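PDB 2C9K: pesticidal crystal protein CRY4AA from Bacillus thuringiensis, which binds to midgut epithelial cells of mosquito larvae and promotes their colloid-osmotic lysis, acting as a pore-forming insecticidal toxin. Local coordinates for residues Ser374-Phe379 against Lys389-Gly394; Lys60-Thr65 against Pro129-Tyr134; Asn532-Ile537 against Gly548-Pro553. All coordinates share one frame; numbering follows the deposited sequence.

Contact 1: Ser374-Phe379 against Lys389-Gly394; sequences SKMDFF and KELTAG
Met376 and Leu391 form one hydrogen-bonded pair and Phe378 and Lys389 another in an antiparallel hairpin whose strand segments, 374-379 and 389-392, run with axes 4.9 Å apart at 170°. Ala393 N, just beyond the strand end, gives a nearly straight bond to Ser374 O at 3.0 Å. At that end Ser374 and Lys375 both face Ile360 of the next strand, forming a classic beta bulge.

Side chains alternate between two unlike faces. On one, Met376 and Leu391 lie side by side and point the same way, with Met376 CE 3.9 Å from Leu391 CD2. Phe378 turns its ring edge to the same leucine, CE1 lying 3.8 Å from Leu391 CB, which sits in the ring plane. These residues look into the interior of the central domain, the beta prism of three-domain Cry toxins, where Phe301 of strand 294-303 meets both Met376 and Leu391.

The other face is polar. Lys375 holds CG anti to the backbone N (chi1 -178°), 3.5 Å from Thr392 OG1. Its chain bends at chi4 (58°), which sets NZ, modelled 2.7 Å from Glu390 OE2 in a salt bridge and weakly bonded to Thr392 OG1; the position of NZ is doubtful in detail. Asp377 runs alongside Glu390, its OD2 3.3 Å from Glu390 OE2.

Two carboxylates this close should repel, and the lysine would be expected to offset part of that charge. The hairpin thus pairs a largely apolar face, on the Met376, Phe378 and Leu391 side, with a polar one whose charges would partly balance.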
ATOM      1  N   SER A 374     -28.950   4.902  -2.683  1.00 36.08           N
ATOM      2  CA  SER A 374     -29.986   5.070  -3.690  1.00 37.26           C
ATOM      3  C   SER A 374     -29.438   5.784  -4.921  1.00 38.23           C
ATOM      4  O   SER A 374     -30.077   5.793  -5.972  1.00 39.04           O
ATOM      5  CB  SER A 374     -31.174   5.855  -3.120  1.00 37.11           C
ATOM      6  OG  SER A 374     -30.843   7.218  -2.900  1.00 39.03           O
ATOM      7  N   LYS A 375     -28.251   6.367  -4.799  1.00 38.73           N
ATOM      8  CA  LYS A 375     -27.650   7.072  -5.925  1.00 39.95           C
ATOM      9  C   LYS A 375     -26.122   7.158  -5.813  1.00 39.67           C
ATOM     10  O   LYS A 375     -25.576   7.310  -4.716  1.00 39.64           O
ATOM     11  CB  LYS A 375     -28.244   8.479  -6.017  1.00 41.77           C
ATOM     12  CG  LYS A 375     -27.732   9.294  -7.187  1.00 45.32           C
ATOM     13  CD  LYS A 375     -28.139  10.748  -7.059  1.00 48.51           C
ATOM     14  CE  LYS A 375     -27.584  11.571  -8.211  1.00 51.16           C
ATOM     15  NZ  LYS A 375     -28.052  11.040  -9.518  1.00 53.18           N
ATOM     16  N   MET A 376     -25.434   7.063  -6.949  1.00 37.86           N
ATOM     17  CA  MET A 376     -23.977   7.144  -6.943  1.00 36.35           C
ATOM     18  C   MET A 376     -23.387   7.890  -8.134  1.00 34.84           C
ATOM     19  O   MET A 376     -23.798   7.703  -9.273  1.00 34.39           O
ATOM     20  CB  MET A 376     -23.359   5.745  -6.875  1.00 36.70           C
ATOM     21  CG  MET A 376     -23.558   5.047  -5.552  1.00 36.65           C
ATOM     22  SD  MET A 376     -22.823   3.414  -5.555  1.00 37.16           S
ATOM     23  CE  MET A 376     -24.136   2.474  -6.326  1.00 36.69           C
ATOM     24  N   ASP A 377     -22.408   8.734  -7.845  1.00 34.53           N
ATOM     25  CA  ASP A 377     -21.724   9.512  -8.859  1.00 36.12           C
ATOM     26  C   ASP A 377     -20.276   9.074  -8.884  1.00 35.63           C
ATOM     27  O   ASP A 377     -19.515   9.382  -7.961  1.00 36.40           O
ATOM     28  CB  ASP A 377     -21.768  11.001  -8.522  1.00 38.71           C
ATOM     29  CG  ASP A 377     -23.137  11.597  -8.699  1.00 41.71           C
ATOM     30  OD1 ASP A 377     -23.334  12.742  -8.236  1.00 44.50           O
ATOM     31  OD2 ASP A 377     -24.010  10.933  -9.304  1.00 41.95           O
ATOM     32  N   PHE A 378     -19.898   8.362  -9.939  1.00 33.91           N
ATOM     33  CA  PHE A 378     -18.530   7.901 -10.077  1.00 31.66           C
ATOM     34  C   PHE A 378     -17.681   8.904 -10.847  1.00 31.47           C
ATOM     35  O   PHE A 378     -18.144   9.548 -11.791  1.00 30.73           O
ATOM     36  CB  PHE A 378     -18.492   6.549 -10.796  1.00 30.17           C
ATOM     37  CG  PHE A 378     -19.303   5.485 -10.119  1.00 30.15           C
ATOM     38  CD1 PHE A 378     -20.668   5.364 -10.371  1.00 29.45           C
ATOM     39  CD2 PHE A 378     -18.715   4.622  -9.202  1.00 29.66           C
ATOM     40  CE1 PHE A 378     -21.435   4.400  -9.718  1.00 29.10           C
ATOM     41  CE2 PHE A 378     -19.476   3.656  -8.544  1.00 30.71           C
ATOM     42  CZ  PHE A 378     -20.841   3.546  -8.804  1.00 29.23           C
ATOM     43  N   PHE A 379     -16.440   9.057 -10.408  1.00 31.42           N
ATOM     44  CA  PHE A 379     -15.499   9.932 -11.079  1.00 31.02           C
ATOM     45  C   PHE A 379     -14.430   9.002 -11.628  1.00 29.98           C
ATOM     46  O   PHE A 379     -13.467   8.644 -10.952  1.00 30.23           O
ATOM     47  CB  PHE A 379     -14.931  10.959 -10.112  1.00 31.47           C
ATOM     48  CG  PHE A 379     -15.889  12.071  -9.803  1.00 34.41           C
ATOM     49  CD1 PHE A 379     -16.423  12.846 -10.833  1.00 35.11           C
ATOM     50  CD2 PHE A 379     -16.267  12.346  -8.491  1.00 36.21           C
ATOM     51  CE1 PHE A 379     -17.319  13.879 -10.564  1.00 35.89           C
ATOM     52  CE2 PHE A 379     -17.163  13.377  -8.210  1.00 36.11           C
ATOM     53  CZ  PHE A 379     -17.692  14.147  -9.250  1.00 35.58           C
ATOM     54  N   LYS A 389     -19.957   9.178 -14.521  1.00 39.53           N
ATOM     55  CA  LYS A 389     -21.030   8.237 -14.787  1.00 39.64           C
ATOM     56  C   LYS A 389     -21.958   8.237 -13.591  1.00 40.96           C
ATOM     57  O   LYS A 389     -21.562   8.615 -12.494  1.00 41.44           O
ATOM     58  CB  LYS A 389     -20.467   6.841 -15.026  1.00 38.33           C
ATOM     59  CG  LYS A 389     -20.653   6.354 -16.444  1.00 39.57           C
ATOM     60  CD  LYS A 389     -20.055   7.327 -17.451  1.00 41.57           C
ATOM     61  CE  LYS A 389     -20.245   6.837 -18.881  1.00 42.55           C
ATOM     62  NZ  LYS A 389     -19.583   5.516 -19.112  1.00 43.04           N
ATOM     63  N   GLU A 390     -23.197   7.820 -13.802  0.50 41.89           N
ATOM     64  CA  GLU A 390     -24.166   7.814 -12.724  0.50 42.57           C
ATOM     65  C   GLU A 390     -24.844   6.458 -12.664  0.50 41.55           C
ATOM     66  O   GLU A 390     -24.902   5.736 -13.655  0.50 40.57           O
ATOM     67  CB  GLU A 390     -25.196   8.926 -12.963  0.50 46.02           C
ATOM     68  CG  GLU A 390     -25.854   9.483 -11.709  1.00 52.57           C
ATOM     69  CD  GLU A 390     -26.669  10.756 -11.981  1.00 56.68           C
ATOM     70  OE1 GLU A 390     -27.649  10.693 -12.760  1.00 58.22           O
ATOM     71  OE2 GLU A 390     -26.329  11.825 -11.414  1.00 57.67           O
ATOM     72  N   LEU A 391     -25.331   6.115 -11.480  1.00 41.90           N
ATOM     73  CA  LEU A 391     -26.031   4.859 -11.241  1.00 41.34           C
ATOM     74  C   LEU A 391     -27.120   5.229 -10.229  1.00 41.73           C
ATOM     75  O   LEU A 391     -26.817   5.581  -9.083  1.00 42.92           O
ATOM     76  CB  LEU A 391     -25.072   3.825 -10.653  1.00 39.77           C
ATOM     77  CG  LEU A 391     -25.483   2.357 -10.773  1.00 40.59           C
ATOM     78  CD1 LEU A 391     -25.575   1.964 -12.241  1.00 39.82           C
ATOM     79  CD2 LEU A 391     -24.460   1.480 -10.063  1.00 40.51           C
ATOM     80  N   THR A 392     -28.379   5.170 -10.653  0.50 40.89           N
ATOM     81  CA  THR A 392     -29.477   5.552  -9.774  0.50 40.67           C
ATOM     82  C   THR A 392     -30.620   4.557  -9.625  0.50 40.62           C
ATOM     83  O   THR A 392     -31.051   3.929 -10.585  0.50 39.52           O
ATOM     84  CB  THR A 392     -30.084   6.888 -10.223  0.50 40.80           C
ATOM     85  OG1 THR A 392     -29.105   7.925 -10.088  1.00 41.88           O
ATOM     86  CG2 THR A 392     -31.301   7.229  -9.383  1.00 42.03           C
ATOM     87  N   ALA A 393     -31.114   4.440  -8.398  1.00 41.64           N
ATOM     88  CA  ALA A 393     -32.223   3.552  -8.091  1.00 42.79           C
ATOM     89  C   ALA A 393     -33.493   4.196  -8.644  1.00 44.40           C
ATOM     90  O   ALA A 393     -33.889   5.287  -8.210  1.00 43.95           O
ATOM     91  CB  ALA A 393     -32.337   3.364  -6.582  1.00 41.64           C
ATOM     92  N   GLY A 394     -34.120   3.522  -9.606  1.00 45.12           N
ATOM     93  CA  GLY A 394     -35.327   4.044 -10.215  1.00 45.65           C
ATOM     94  C   GLY A 394     -35.097   5.419 -10.810  1.00 46.94           C
ATOM     95  O   GLY A 394     -34.376   5.564 -11.796  1.00 47.66           O
TER

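Contact 2: Lys60-Thr65 against Pro129-Tyr134; sequences KEIAST and PSDCDY
Within the helical N-terminal domain, the pore-forming part of three-domain Cry toxins, Lys60 and Ile62 of the linker between helices 46-58 and 64-74 meet Tyr134 and Asp131 of the short helix 129-137. Tyr134 carries the contact. Its CG stands anti to the backbone N (chi1 174°). The ring meets the extended linker, where OH donates a hydrogen bond to Lys60 O at 2.7 Å. The hydroxyl approaches this carbonyl steeply, 60° out of its plane and with a C=O...donor angle of 100°.

Lys60 lies over one face of the ring. Its extended aliphatic chain and the tyrosine slide past each other in opposite directions: CB lies near the hydroxyl end, CG close to CE2, and CD stands 3.7 Å from the ring centroid, almost exactly on the normal, in a CH-pi contact. The methylenes therefore supply the packing, and the ammonium group is carried on past the ring; Lys60 NZ stays 5.8 Å from Asp131 OD2, a separation at which opposite charges could still attract weakly.

Ile62 comes from another direction. Its CG2 approaches the ring at the edge, in plane, 3.7 Å from Tyr134 CD2, and lies 3.4 Å from Asp131 OD1. One methyl, CG2, thus touches both the tyrosine and the aspartate.

Lys55 and Ile58 of helix 46-58 also touch Tyr134, and Lys55 touches Ile62, so the linker and the helix before it both pack on helix 129-137. The Cys125-Cys132 disulfide ties helix 129-137 to the connection from helix 103-123, and Asp133 forms a salt bridge with Lys203 of helix 183-208.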
ATOM      1  N   LYS A  60      -7.268   9.025  22.494  1.00 43.99           N
ATOM      2  CA  LYS A  60      -6.698   8.859  23.830  1.00 45.70           C
ATOM      3  C   LYS A  60      -5.955  10.165  24.083  1.00 47.81           C
ATOM      4  O   LYS A  60      -5.710  10.921  23.141  1.00 47.51           O
ATOM      5  CB  LYS A  60      -5.733   7.673  23.877  1.00 45.06           C
ATOM      6  CG  LYS A  60      -5.111   7.431  25.242  1.00 43.85           C
ATOM      7  CD  LYS A  60      -4.444   6.060  25.316  1.00 44.78           C
ATOM      8  CE  LYS A  60      -3.962   5.741  26.728  1.00 43.65           C
ATOM      9  NZ  LYS A  60      -3.548   4.313  26.864  1.00 44.50           N
ATOM     10  N   GLU A  61      -5.572  10.445  25.323  1.00 49.42           N
ATOM     11  CA  GLU A  61      -4.914  11.720  25.562  1.00 51.44           C
ATOM     12  C   GLU A  61      -3.569  11.797  26.271  1.00 51.10           C
ATOM     13  O   GLU A  61      -3.194  10.922  27.059  1.00 50.32           O
ATOM     14  CB  GLU A  61      -5.890  12.652  26.272  1.00 53.45           C
ATOM     15  CG  GLU A  61      -7.236  12.724  25.590  1.00 58.70           C
ATOM     16  CD  GLU A  61      -7.938  14.040  25.832  1.00 61.97           C
ATOM     17  OE1 GLU A  61      -7.507  15.062  25.244  1.00 64.26           O
ATOM     18  OE2 GLU A  61      -8.914  14.053  26.615  1.00 63.40           O
ATOM     19  N   ILE A  62      -2.857  12.876  25.945  1.00 50.39           N
ATOM     20  CA  ILE A  62      -1.562  13.224  26.519  1.00 50.24           C
ATOM     21  C   ILE A  62      -1.393  14.730  26.354  1.00 49.10           C
ATOM     22  O   ILE A  62      -1.997  15.340  25.467  1.00 48.08           O
ATOM     23  CB  ILE A  62      -0.363  12.530  25.822  1.00 51.78           C
ATOM     24  CG1 ILE A  62      -0.206  13.045  24.390  1.00 52.29           C
ATOM     25  CG2 ILE A  62      -0.536  11.018  25.878  1.00 52.30           C
ATOM     26  CD1 ILE A  62       1.090  12.614  23.743  1.00 51.76           C
ATOM     27  N   ALA A  63      -0.574  15.324  27.212  1.00 48.54           N
ATOM     28  CA  ALA A  63      -0.331  16.758  27.173  1.00 47.12           C
ATOM     29  C   ALA A  63       0.171  17.203  25.806  1.00 46.30           C
ATOM     30  O   ALA A  63       1.118  16.639  25.259  1.00 45.76           O
ATOM     31  CB  ALA A  63       0.672  17.145  28.251  1.00 46.42           C
ATOM     32  N   SER A  64      -0.472  18.225  25.262  1.00 45.56           N
ATOM     33  CA  SER A  64      -0.101  18.755  23.964  1.00 45.77           C
ATOM     34  C   SER A  64       1.346  19.245  23.897  1.00 45.83           C
ATOM     35  O   SER A  64       1.847  19.570  22.818  1.00 45.81           O
ATOM     36  CB  SER A  64      -1.064  19.884  23.580  1.00 46.41           C
ATOM     37  OG  SER A  64      -1.411  20.668  24.708  1.00 46.62           O
ATOM     38  N   THR A  65       2.022  19.299  25.041  1.00 46.22           N
ATOM     39  CA  THR A  65       3.415  19.741  25.070  1.00 45.44           C
ATOM     40  C   THR A  65       4.288  18.682  24.400  1.00 44.98           C
ATOM     41  O   THR A  65       5.350  18.987  23.863  1.00 44.61           O
ATOM     42  CB  THR A  65       3.912  19.965  26.515  1.00 44.22           C
ATOM     43  OG1 THR A  65       3.759  18.759  27.271  1.00 44.68           O
ATOM     44  CG2 THR A  65       3.124  21.066  27.179  1.00 44.02           C
ATOM     45  N   PRO A 129       5.156   3.803  31.274  1.00 60.31           N
ATOM     46  CA  PRO A 129       5.461   2.845  30.205  1.00 60.65           C
ATOM     47  C   PRO A 129       4.491   2.853  29.025  1.00 60.79           C
ATOM     48  O   PRO A 129       4.821   3.335  27.943  1.00 60.63           O
ATOM     49  CB  PRO A 129       5.461   1.510  30.938  1.00 60.65           C
ATOM     50  CG  PRO A 129       6.043   1.875  32.252  1.00 61.04           C
ATOM     51  CD  PRO A 129       5.328   3.171  32.595  1.00 60.85           C
ATOM     52  N   SER A 130       3.298   2.311  29.238  1.00 61.05           N
ATOM     53  CA  SER A 130       2.289   2.247  28.185  1.00 61.36           C
ATOM     54  C   SER A 130       1.961   3.624  27.621  1.00 61.30           C
ATOM     55  O   SER A 130       1.657   3.765  26.438  1.00 61.58           O
ATOM     56  CB  SER A 130       1.012   1.607  28.725  1.00 60.59           C
ATOM     57  OG  SER A 130       0.467   2.405  29.759  1.00 59.91           O
ATOM     58  N   ASP A 131       2.015   4.641  28.472  1.00 61.41           N
ATOM     59  CA  ASP A 131       1.722   5.995  28.029  1.00 60.60           C
ATOM     60  C   ASP A 131       2.821   6.446  27.071  1.00 58.77           C
ATOM     61  O   ASP A 131       2.674   7.439  26.356  1.00 57.78           O
ATOM     62  CB  ASP A 131       1.645   6.936  29.228  1.00 63.08           C
ATOM     63  CG  ASP A 131       0.624   8.038  29.036  1.00 66.77           C
ATOM     64  OD1 ASP A 131       0.763   8.838  28.079  1.00 68.49           O
ATOM     65  OD2 ASP A 131      -0.324   8.098  29.846  1.00 68.39           O
ATOM     66  N   CYS A 132       3.926   5.706  27.065  1.00 56.59           N
ATOM     67  CA  CYS A 132       5.045   6.012  26.186  1.00 54.74           C
ATOM     68  C   CYS A 132       4.812   5.286  24.868  1.00 53.52           C
ATOM     69  O   CYS A 132       5.200   5.770  23.803  1.00 54.34           O
ATOM     70  CB  CYS A 132       6.371   5.559  26.807  1.00 53.96           C
ATOM     71  SG  CYS A 132       7.812   5.818  25.721  1.00 53.61           S
ATOM     72  N   ASP A 133       4.175   4.121  24.948  1.00 51.12           N
ATOM     73  CA  ASP A 133       3.874   3.338  23.757  1.00 48.93           C
ATOM     74  C   ASP A 133       2.851   4.087  22.921  1.00 46.63           C
ATOM     75  O   ASP A 133       2.914   4.083  21.696  1.00 46.40           O
ATOM     76  CB  ASP A 133       3.318   1.967  24.142  1.00 50.06           C
ATOM     77  CG  ASP A 133       4.408   0.981  24.508  1.00 52.81           C
ATOM     78  OD1 ASP A 133       5.128   0.521  23.595  1.00 53.41           O
ATOM     79  OD2 ASP A 133       4.551   0.671  25.709  1.00 54.71           O
ATOM     80  N   TYR A 134       1.909   4.733  23.597  1.00 44.20           N
ATOM     81  CA  TYR A 134       0.865   5.488  22.921  1.00 41.01           C
ATOM     82  C   TYR A 134       1.449   6.721  22.250  1.00 39.34           C
ATOM     83  O   TYR A 134       1.018   7.099  21.163  1.00 39.11           O
ATOM     84  CB  TYR A 134      -0.222   5.899  23.917  1.00 41.26           C
ATOM     85  CG  TYR A 134      -1.276   6.804  23.322  1.00 41.68           C
ATOM     86  CD1 TYR A 134      -2.043   6.394  22.229  1.00 42.06           C
ATOM     87  CD2 TYR A 134      -1.497   8.078  23.839  1.00 39.01           C
ATOM     88  CE1 TYR A 134      -2.999   7.239  21.667  1.00 39.24           C
ATOM     89  CE2 TYR A 134      -2.447   8.921  23.286  1.00 37.87           C
ATOM     90  CZ  TYR A 134      -3.192   8.498  22.203  1.00 37.92           C
ATOM     91  OH  TYR A 134      -4.138   9.335  21.661  1.00 37.35           O
TER

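Contact 3: Asn532-Ile537 against Gly548-Pro553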
ATOM      1  N   ASN A 532      18.323 -29.853   4.750  1.00 44.44           N
ATOM      2  CA  ASN A 532      18.052 -31.174   4.181  1.00 46.40           C
ATOM      3  C   ASN A 532      16.634 -31.296   3.650  1.00 46.55           C
ATOM      4  O   ASN A 532      16.265 -32.317   3.062  1.00 47.05           O
ATOM      5  CB  ASN A 532      18.293 -32.263   5.229  1.00 48.93           C
ATOM      6  CG  ASN A 532      19.668 -32.159   5.867  1.00 51.44           C
ATOM      7  OD1 ASN A 532      20.691 -32.148   5.169  1.00 51.13           O
ATOM      8  ND2 ASN A 532      19.701 -32.077   7.199  1.00 49.42           N
ATOM      9  N   THR A 533      15.844 -30.245   3.850  1.00 45.46           N
ATOM     10  CA  THR A 533      14.458 -30.232   3.398  1.00 42.54           C
ATOM     11  C   THR A 533      14.118 -28.978   2.585  1.00 40.50           C
ATOM     12  O   THR A 533      13.060 -28.376   2.759  1.00 40.19           O
ATOM     13  CB  THR A 533      13.517 -30.331   4.604  1.00 42.42           C
ATOM     14  OG1 THR A 533      13.883 -29.345   5.582  1.00 40.18           O
ATOM     15  CG2 THR A 533      13.599 -31.724   5.212  1.00 40.08           C
ATOM     16  N   ARG A 534      15.017 -28.598   1.686  1.00 37.99           N
ATOM     17  CA  ARG A 534      14.812 -27.416   0.861  1.00 34.78           C
ATOM     18  C   ARG A 534      13.716 -27.639  -0.167  1.00 32.44           C
ATOM     19  O   ARG A 534      13.629 -28.701  -0.787  1.00 30.99           O
ATOM     20  CB  ARG A 534      16.107 -27.049   0.133  1.00 33.95           C
ATOM     21  CG  ARG A 534      17.323 -26.972   1.021  1.00 33.81           C
ATOM     22  CD  ARG A 534      18.579 -27.075   0.189  1.00 33.91           C
ATOM     23  NE  ARG A 534      18.957 -25.805  -0.420  1.00 35.58           N
ATOM     24  CZ  ARG A 534      19.842 -25.687  -1.407  1.00 36.04           C
ATOM     25  NH1 ARG A 534      20.435 -26.767  -1.903  1.00 35.55           N
ATOM     26  NH2 ARG A 534      20.148 -24.491  -1.888  1.00 35.60           N
ATOM     27  N   ALA A 535      12.873 -26.630  -0.342  1.00 31.61           N
ATOM     28  CA  ALA A 535      11.810 -26.706  -1.328  1.00 31.03           C
ATOM     29  C   ALA A 535      12.493 -26.446  -2.663  1.00 31.11           C
ATOM     30  O   ALA A 535      13.491 -25.727  -2.728  1.00 31.63           O
ATOM     31  CB  ALA A 535      10.757 -25.648  -1.056  1.00 28.53           C
ATOM     32  N   VAL A 536      11.976 -27.046  -3.723  1.00 31.16           N
ATOM     33  CA  VAL A 536      12.545 -26.856  -5.048  1.00 31.52           C
ATOM     34  C   VAL A 536      11.493 -26.188  -5.915  1.00 31.27           C
ATOM     35  O   VAL A 536      10.326 -26.570  -5.874  1.00 32.42           O
ATOM     36  CB  VAL A 536      12.964 -28.209  -5.661  1.00 31.41           C
ATOM     37  CG1 VAL A 536      13.225 -28.069  -7.148  1.00 32.40           C
ATOM     38  CG2 VAL A 536      14.209 -28.701  -4.972  1.00 32.44           C
ATOM     39  N   ILE A 537      11.905 -25.195  -6.693  1.00 31.02           N
ATOM     40  CA  ILE A 537      10.980 -24.462  -7.555  1.00 31.71           C
ATOM     41  C   ILE A 537      11.326 -24.495  -9.037  1.00 30.46           C
ATOM     42  O   ILE A 537      12.432 -24.138  -9.436  1.00 29.86           O
ATOM     43  CB  ILE A 537      10.907 -23.009  -7.118  1.00 32.42           C
ATOM     44  CG1 ILE A 537      12.335 -22.467  -6.959  1.00 33.92           C
ATOM     45  CG2 ILE A 537      10.098 -22.907  -5.837  1.00 33.16           C
ATOM     46  CD1 ILE A 537      12.430 -21.092  -6.354  1.00 35.24           C
ATOM     47  N   GLY A 548      15.091 -23.599 -12.749  1.00 27.56           N
ATOM     48  CA  GLY A 548      14.808 -24.352 -11.544  1.00 27.99           C
ATOM     49  C   GLY A 548      15.880 -24.105 -10.507  1.00 29.51           C
ATOM     50  O   GLY A 548      17.027 -23.822 -10.850  1.00 30.13           O
ATOM     51  N   MET A 549      15.512 -24.204  -9.235  1.00 30.27           N
ATOM     52  CA  MET A 549      16.470 -23.987  -8.163  1.00 29.97           C
ATOM     53  C   MET A 549      15.928 -24.402  -6.783  1.00 29.43           C
ATOM     54  O   MET A 549      14.720 -24.555  -6.586  1.00 27.62           O
ATOM     55  CB  MET A 549      16.900 -22.510  -8.149  1.00 29.18           C
ATOM     56  CG  MET A 549      15.777 -21.529  -7.863  1.00 32.54           C
ATOM     57  SD  MET A 549      16.272 -19.775  -7.837  1.00 37.70           S
ATOM     58  CE  MET A 549      17.892 -19.880  -7.005  1.00 38.82           C
ATOM     59  N   ALA A 550      16.844 -24.594  -5.839  1.00 29.38           N
ATOM     60  CA  ALA A 550      16.494 -24.969  -4.477  1.00 28.80           C
ATOM     61  C   ALA A 550      16.489 -23.714  -3.616  1.00 28.81           C
ATOM     62  O   ALA A 550      17.389 -22.879  -3.719  1.00 28.59           O
ATOM     63  CB  ALA A 550      17.503 -25.957  -3.935  1.00 27.98           C
ATOM     64  N   LEU A 551      15.469 -23.578  -2.777  1.00 28.58           N
ATOM     65  CA  LEU A 551      15.357 -22.429  -1.895  1.00 28.99           C
ATOM     66  C   LEU A 551      16.029 -22.760  -0.567  1.00 30.07           C
ATOM     67  O   LEU A 551      16.138 -23.929  -0.199  1.00 31.03           O
ATOM     68  CB  LEU A 551      13.884 -22.082  -1.675  1.00 27.92           C
ATOM     69  CG  LEU A 551      13.146 -21.558  -2.910  1.00 27.94           C
ATOM     70  CD1 LEU A 551      11.690 -21.296  -2.558  1.00 30.07           C
ATOM     71  CD2 LEU A 551      13.810 -20.285  -3.400  1.00 25.76           C
ATOM     72  N   ASN A 552      16.480 -21.734   0.150  1.00 30.16           N
ATOM     73  CA  ASN A 552      17.149 -21.935   1.432  1.00 30.41           C
ATOM     74  C   ASN A 552      16.264 -21.511   2.591  1.00 30.22           C
ATOM     75  O   ASN A 552      15.344 -20.703   2.423  1.00 31.83           O
ATOM     76  CB  ASN A 552      18.434 -21.115   1.490  1.00 31.77           C
ATOM     77  CG  ASN A 552      19.386 -21.440   0.363  1.00 34.96           C
ATOM     78  OD1 ASN A 552      20.150 -20.577  -0.076  1.00 36.46           O
ATOM     79  ND2 ASN A 552      19.360 -22.687  -0.105  1.00 34.22           N
ATOM     80  N   PRO A 553      16.518 -22.059   3.789  1.00 28.84           N
ATOM     81  CA  PRO A 553      15.710 -21.684   4.953  1.00 27.76           C
ATOM     82  C   PRO A 553      16.045 -20.227   5.213  1.00 27.40           C
ATOM     83  O   PRO A 553      17.163 -19.803   4.943  1.00 28.18           O
ATOM     84  CB  PRO A 553      16.243 -22.593   6.044  1.00 26.40           C
ATOM     85  CG  PRO A 553      16.722 -23.780   5.283  1.00 27.62           C
ATOM     86  CD  PRO A 553      17.417 -23.174   4.114  1.00 26.80           C
TER
HETATM   87  O   HOH W   1      13.731 -23.949   1.406  1.00 17.41           O
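Ile537 and Leu551 cross at about a right angle, with Ile537 CD1 3.4 Å from Leu551 CD2. The isoleucine holds CG1 between its backbone N and carbonyl carbon (chi1 49°), and from there CG1 also meets Met549 CG at 3.7 Å. Met549 lies beside Ile537 and points the same way, so one aliphatic chain is shared between a neighbour alongside and one set across it.

A different arrangement occupies the other side of the hairpin. The guanidinium of Arg534 lies flat over the methyl of Ala550, whose CB stands 3.4 Å from the plane of the Arg534 group, over its centre. Asn552 runs alongside the arginine in the same direction, with amide and guanidinium planes 21° apart. Arg534 NE also makes a weak bond to Leu551 O, and a water spans Leu551 O and Ala535 N through two weak bonds.

Between these two faces the backbones pair antiparallel. Leu551 N to Ala535 O and Ile537 N to Met549 O are both 2.9 Å and nearly straight, and Met549 N returns a bond to Ile537 O. Val536 and Ala550 form the intervening non-hydrogen-bonded pair.

The contact spans the open end of the hairpin of strands 536-541 and 545-550 and the loops that adjoin it, at one margin of a five-stranded sheet in the C-terminal beta-sandwich domain. Ile537 and Leu551 face the opposing sheet: Ile523 of strand 517-527 touches the isoleucine, while Tyr525, Leu571 and Val600 meet the leucine. Tyr525 also accepts, through its OH, a hydrogen bond from Asn552 N.

The three contacts sample the three domains of the toxin and touch nowhere, their centres lying 44 to 52 Å apart. Contacts 1 and 3 are both antiparallel hairpins at the margin of a sheet and partly buried, each with one face turned to the domain interior. Their outer faces differ: charged side chains meet across contact 1, whereas in contact 3 an arginine flattens over an alanine methyl. Contact 2 lies at the surface of the helical domain and lacks strand pairing; it joins segments 64 residues apart through one tyrosine. Contacts 1 and 3 fall on opposite sides of the chain's centre.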